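Local coordinates for 6-phosphogluconolactonase (Thermotoga maritima, PDB 1VL1), which hydrolyses 6-phosphogluconolactone to 6-phosphogluconate, the second step of the oxidative stage of the pentose phosphate pathway, at residues A[34-39]-A[190-195]. Residues are numbered along the deposited sequence; the frame is centred on the assembly and turned at random.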
ATOM      1  N   ARG A  34     -11.372  -6.511   7.114  1.00 26.84           N
ATOM      2  CA  ARG A  34     -12.724  -6.877   6.707  1.00 27.01           C
ATOM      3  C   ARG A  34     -13.752  -5.922   7.293  1.00 26.95           C
ATOM      4  O   ARG A  34     -14.640  -5.427   6.569  1.00 26.13           O
ATOM      5  CB  ARG A  34     -13.065  -8.330   7.075  1.00 27.10           C
ATOM      6  CG  ARG A  34     -14.499  -8.708   6.685  1.00 28.98           C
ATOM      7  CD  ARG A  34     -15.023  -9.961   7.323  1.00 30.18           C
ATOM      8  NE  ARG A  34     -15.212  -9.788   8.770  1.00 32.65           N
ATOM      9  CZ  ARG A  34     -16.251  -9.160   9.333  1.00 35.21           C
ATOM     10  NH1 ARG A  34     -17.213  -8.582   8.605  1.00 38.01           N
ATOM     11  NH2 ARG A  34     -16.327  -9.087  10.644  1.00 35.61           N
ATOM     12  N   THR A  35     -13.666  -5.713   8.610  1.00 26.32           N
ATOM     13  CA  THR A  35     -14.637  -4.882   9.319  1.00 26.61           C
ATOM     14  C   THR A  35     -14.671  -3.466   8.767  1.00 26.44           C
ATOM     15  O   THR A  35     -15.755  -2.907   8.546  1.00 26.97           O
ATOM     16  CB  THR A  35     -14.298  -4.875  10.811  1.00 27.33           C
ATOM     17  OG1 THR A  35     -14.596  -6.172  11.327  1.00 28.62           O
ATOM     18  CG2 THR A  35     -15.225  -3.966  11.580  1.00 28.45           C
ATOM     19  N   LYS A  36     -13.486  -2.920   8.506  1.00 26.42           N
ATOM     20  CA  LYS A  36     -13.369  -1.562   7.989  1.00 27.35           C
ATOM     21  C   LYS A  36     -13.937  -1.432   6.597  1.00 27.35           C
ATOM     22  O   LYS A  36     -14.656  -0.491   6.312  1.00 27.55           O
ATOM     23  CB  LYS A  36     -11.934  -1.085   7.975  1.00 28.48           C
ATOM     24  CG  LYS A  36     -11.826   0.399   7.642  1.00 32.12           C
ATOM     25  CD  LYS A  36     -12.311   1.244   8.806  1.00 37.54           C
ATOM     26  CE  LYS A  36     -13.397   2.238   8.423  1.00 39.28           C
ATOM     27  NZ  LYS A  36     -13.907   3.035   9.602  1.00 40.02           N
ATOM     28  N   MET A  37     -13.602  -2.389   5.737  1.00 26.48           N
ATOM     29  CA  MET A  37     -14.076  -2.392   4.367  1.00 26.12           C
ATOM     30  C   MET A  37     -15.583  -2.531   4.344  1.00 24.57           C
ATOM     31  O   MET A  37     -16.267  -1.876   3.573  1.00 26.00           O
ATOM     32  CB  MET A  37     -13.413  -3.513   3.571  1.00 25.30           C
ATOM     33  CG  MET A  37     -11.889  -3.272   3.330  1.00 25.09           C
ATOM     34  SD  MET A  37     -11.077  -4.591   2.366  1.00 31.27           S
ATOM     35  CE  MET A  37     -12.015  -4.433   0.878  1.00 32.35           C
ATOM     36  N   GLU A  38     -16.120  -3.401   5.181  1.00 24.52           N
ATOM     37  CA  GLU A  38     -17.569  -3.550   5.260  1.00 24.32           C
ATOM     38  C   GLU A  38     -18.267  -2.279   5.765  1.00 24.52           C
ATOM     39  O   GLU A  38     -19.329  -1.898   5.256  1.00 22.27           O
ATOM     40  CB  GLU A  38     -17.929  -4.766   6.090  1.00 26.17           C
ATOM     41  CG  GLU A  38     -17.674  -6.081   5.395  1.00 27.26           C
ATOM     42  CD  GLU A  38     -18.711  -6.410   4.329  1.00 35.83           C
ATOM     43  OE1 GLU A  38     -19.021  -5.570   3.454  1.00 38.93           O
ATOM     44  OE2 GLU A  38     -19.252  -7.519   4.381  1.00 41.36           O
ATOM     45  N   LYS A  39     -17.676  -1.611   6.747  1.00 24.17           N
ATOM     46  CA  LYS A  39     -18.194  -0.307   7.180  1.00 26.12           C
ATOM     47  C   LYS A  39     -18.187   0.721   6.026  1.00 24.18           C
ATOM     48  O   LYS A  39     -19.167   1.427   5.807  1.00 27.13           O
ATOM     49  CB  LYS A  39     -17.388   0.233   8.393  1.00 25.74           C
ATOM     50  CG  LYS A  39     -17.601  -0.533   9.709  1.00 30.20           C
ATOM     51  CD  LYS A  39     -16.693  -0.041  10.914  1.00 31.60           C
ATOM     52  CE  LYS A  39     -15.201  -0.320  10.695  1.00 35.92           C
ATOM     53  NZ  LYS A  39     -14.253  -0.220  11.870  1.00 37.62           N
ATOM     54  N   SER A 190      -5.557   9.324   1.948  1.00 23.46           N
ATOM     55  CA  SER A 190      -6.271   8.170   2.478  1.00 23.28           C
ATOM     56  C   SER A 190      -6.933   8.478   3.815  1.00 23.32           C
ATOM     57  O   SER A 190      -6.304   9.028   4.714  1.00 23.59           O
ATOM     58  CB  SER A 190      -5.311   7.023   2.665  1.00 23.32           C
ATOM     59  OG  SER A 190      -4.567   6.648   1.525  1.00 23.61           O
ATOM     60  N   LEU A 191      -8.213   8.124   3.953  1.00 22.58           N
ATOM     61  CA  LEU A 191      -8.936   8.285   5.215  1.00 22.45           C
ATOM     62  C   LEU A 191      -8.259   7.441   6.321  1.00 21.99           C
ATOM     63  O   LEU A 191      -8.024   7.941   7.418  1.00 20.86           O
ATOM     64  CB  LEU A 191     -10.418   7.913   5.053  1.00 23.03           C
ATOM     65  CG  LEU A 191     -11.227   8.779   4.072  1.00 24.31           C
ATOM     66  CD1 LEU A 191     -12.669   8.244   3.959  1.00 24.43           C
ATOM     67  CD2 LEU A 191     -11.275  10.258   4.568  1.00 27.23           C
ATOM     68  N   TYR A 192      -7.920   6.195   5.989  1.00 22.61           N
ATOM     69  CA  TYR A 192      -7.312   5.261   6.942  1.00 23.41           C
ATOM     70  C   TYR A 192      -6.038   4.706   6.353  1.00 22.28           C
ATOM     71  O   TYR A 192      -6.015   4.280   5.219  1.00 22.30           O
ATOM     72  CB  TYR A 192      -8.289   4.123   7.267  1.00 24.65           C
ATOM     73  CG  TYR A 192      -9.581   4.599   7.889  1.00 27.55           C
ATOM     74  CD1 TYR A 192      -9.656   4.854   9.227  1.00 27.51           C
ATOM     75  CD2 TYR A 192     -10.717   4.854   7.093  1.00 25.67           C
ATOM     76  CE1 TYR A 192     -10.830   5.342   9.809  1.00 27.13           C
ATOM     77  CE2 TYR A 192     -11.927   5.356   7.663  1.00 30.21           C
ATOM     78  CZ  TYR A 192     -11.951   5.593   9.039  1.00 27.60           C
ATOM     79  OH  TYR A 192     -13.089   6.058   9.678  1.00 31.57           O
ATOM     80  N   VAL A 193      -4.946   4.771   7.117  1.00 22.47           N
ATOM     81  CA  VAL A 193      -3.720   4.194   6.721  1.00 21.46           C
ATOM     82  C   VAL A 193      -3.405   3.079   7.735  1.00 23.30           C
ATOM     83  O   VAL A 193      -3.440   3.311   8.954  1.00 22.70           O
ATOM     84  CB  VAL A 193      -2.574   5.217   6.736  1.00 23.60           C
ATOM     85  CG1 VAL A 193      -1.278   4.542   6.569  1.00 21.97           C
ATOM     86  CG2 VAL A 193      -2.750   6.233   5.626  1.00 23.04           C
ATOM     87  N   LEU A 194      -3.191   1.883   7.200  1.00 23.45           N
ATOM     88  CA  LEU A 194      -2.825   0.708   7.995  1.00 24.18           C
ATOM     89  C   LEU A 194      -1.413   0.315   7.655  1.00 23.81           C
ATOM     90  O   LEU A 194      -1.091   0.085   6.487  1.00 27.41           O
ATOM     91  CB  LEU A 194      -3.739  -0.474   7.658  1.00 24.93           C
ATOM     92  CG  LEU A 194      -5.247  -0.204   7.678  1.00 27.13           C
ATOM     93  CD1 LEU A 194      -6.054  -1.544   7.544  1.00 27.76           C
ATOM     94  CD2 LEU A 194      -5.665   0.520   8.883  1.00 26.82           C
ATOM     95  N   PHE A 195      -0.548   0.174   8.654  1.00 22.07           N
ATOM     96  CA  PHE A 195       0.798  -0.362   8.439  1.00 21.54           C
ATOM     97  C   PHE A 195       0.838  -1.792   8.992  1.00 21.86           C
ATOM     98  O   PHE A 195       0.370  -2.031  10.088  1.00 22.28           O
ATOM     99  CB  PHE A 195       1.859   0.457   9.213  1.00 21.70           C
ATOM    100  CG  PHE A 195       2.174   1.782   8.565  1.00 22.43           C
ATOM    101  CD1 PHE A 195       3.142   1.857   7.555  1.00 23.95           C
ATOM    102  CD2 PHE A 195       1.561   2.946   9.008  1.00 25.54           C
ATOM    103  CE1 PHE A 195       3.439   3.057   6.959  1.00 23.72           C
ATOM    104  CE2 PHE A 195       1.898   4.156   8.409  1.00 26.20           C
ATOM    105  CZ  PHE A 195       2.790   4.208   7.424  1.00 23.88           C
TER
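Lys-36, on helix 25-43, lays the end of its side chain over one face of the phenol ring of Tyr-192, at the start of strand 192-198. The touching carbon is CE, a CH-pi contact 3.9 Å from the centroid of the Tyr-192 ring and 26° off its normal. It is displaced toward the rim, with CE2 of Tyr-192 3.5 Å from CE of Lys-36. Beyond it, NZ of Lys-36 comes to 3.1 Å from OH of Tyr-192. Lysine suits this place because its last methylene, CE, can lie on an aromatic face while the amine carries on to lie above the hydroxyl. Its CG stands anti to the backbone N (chi1 -171°), and bends at chi2 and chi3 turn the CE-NZ bond toward the phenol end, though the side chains as wholes cross at about a right angle. Tyrosine offers both flat face and hydroxyl, its CG anti to the carbonyl carbon (chi1 -60°) to present them to the helix. Tyr-192 is held by backbone hydrogen bonding with Asp-139 and by side-chain contacts with Leu-140 and Lys-225, from the strands flanking its own in the parallel part of the sheet. Replacing Tyr-192 by an alanine would probably leave CE of Lys-36 without its aromatic cover and its amine without the nearby hydroxyl, letting the lysine tail swing. The contact joins helix to sheet at the surface, and CE, next to a probably charged nitrogen, is probably polarised, which would suit it to the electron-rich ring face.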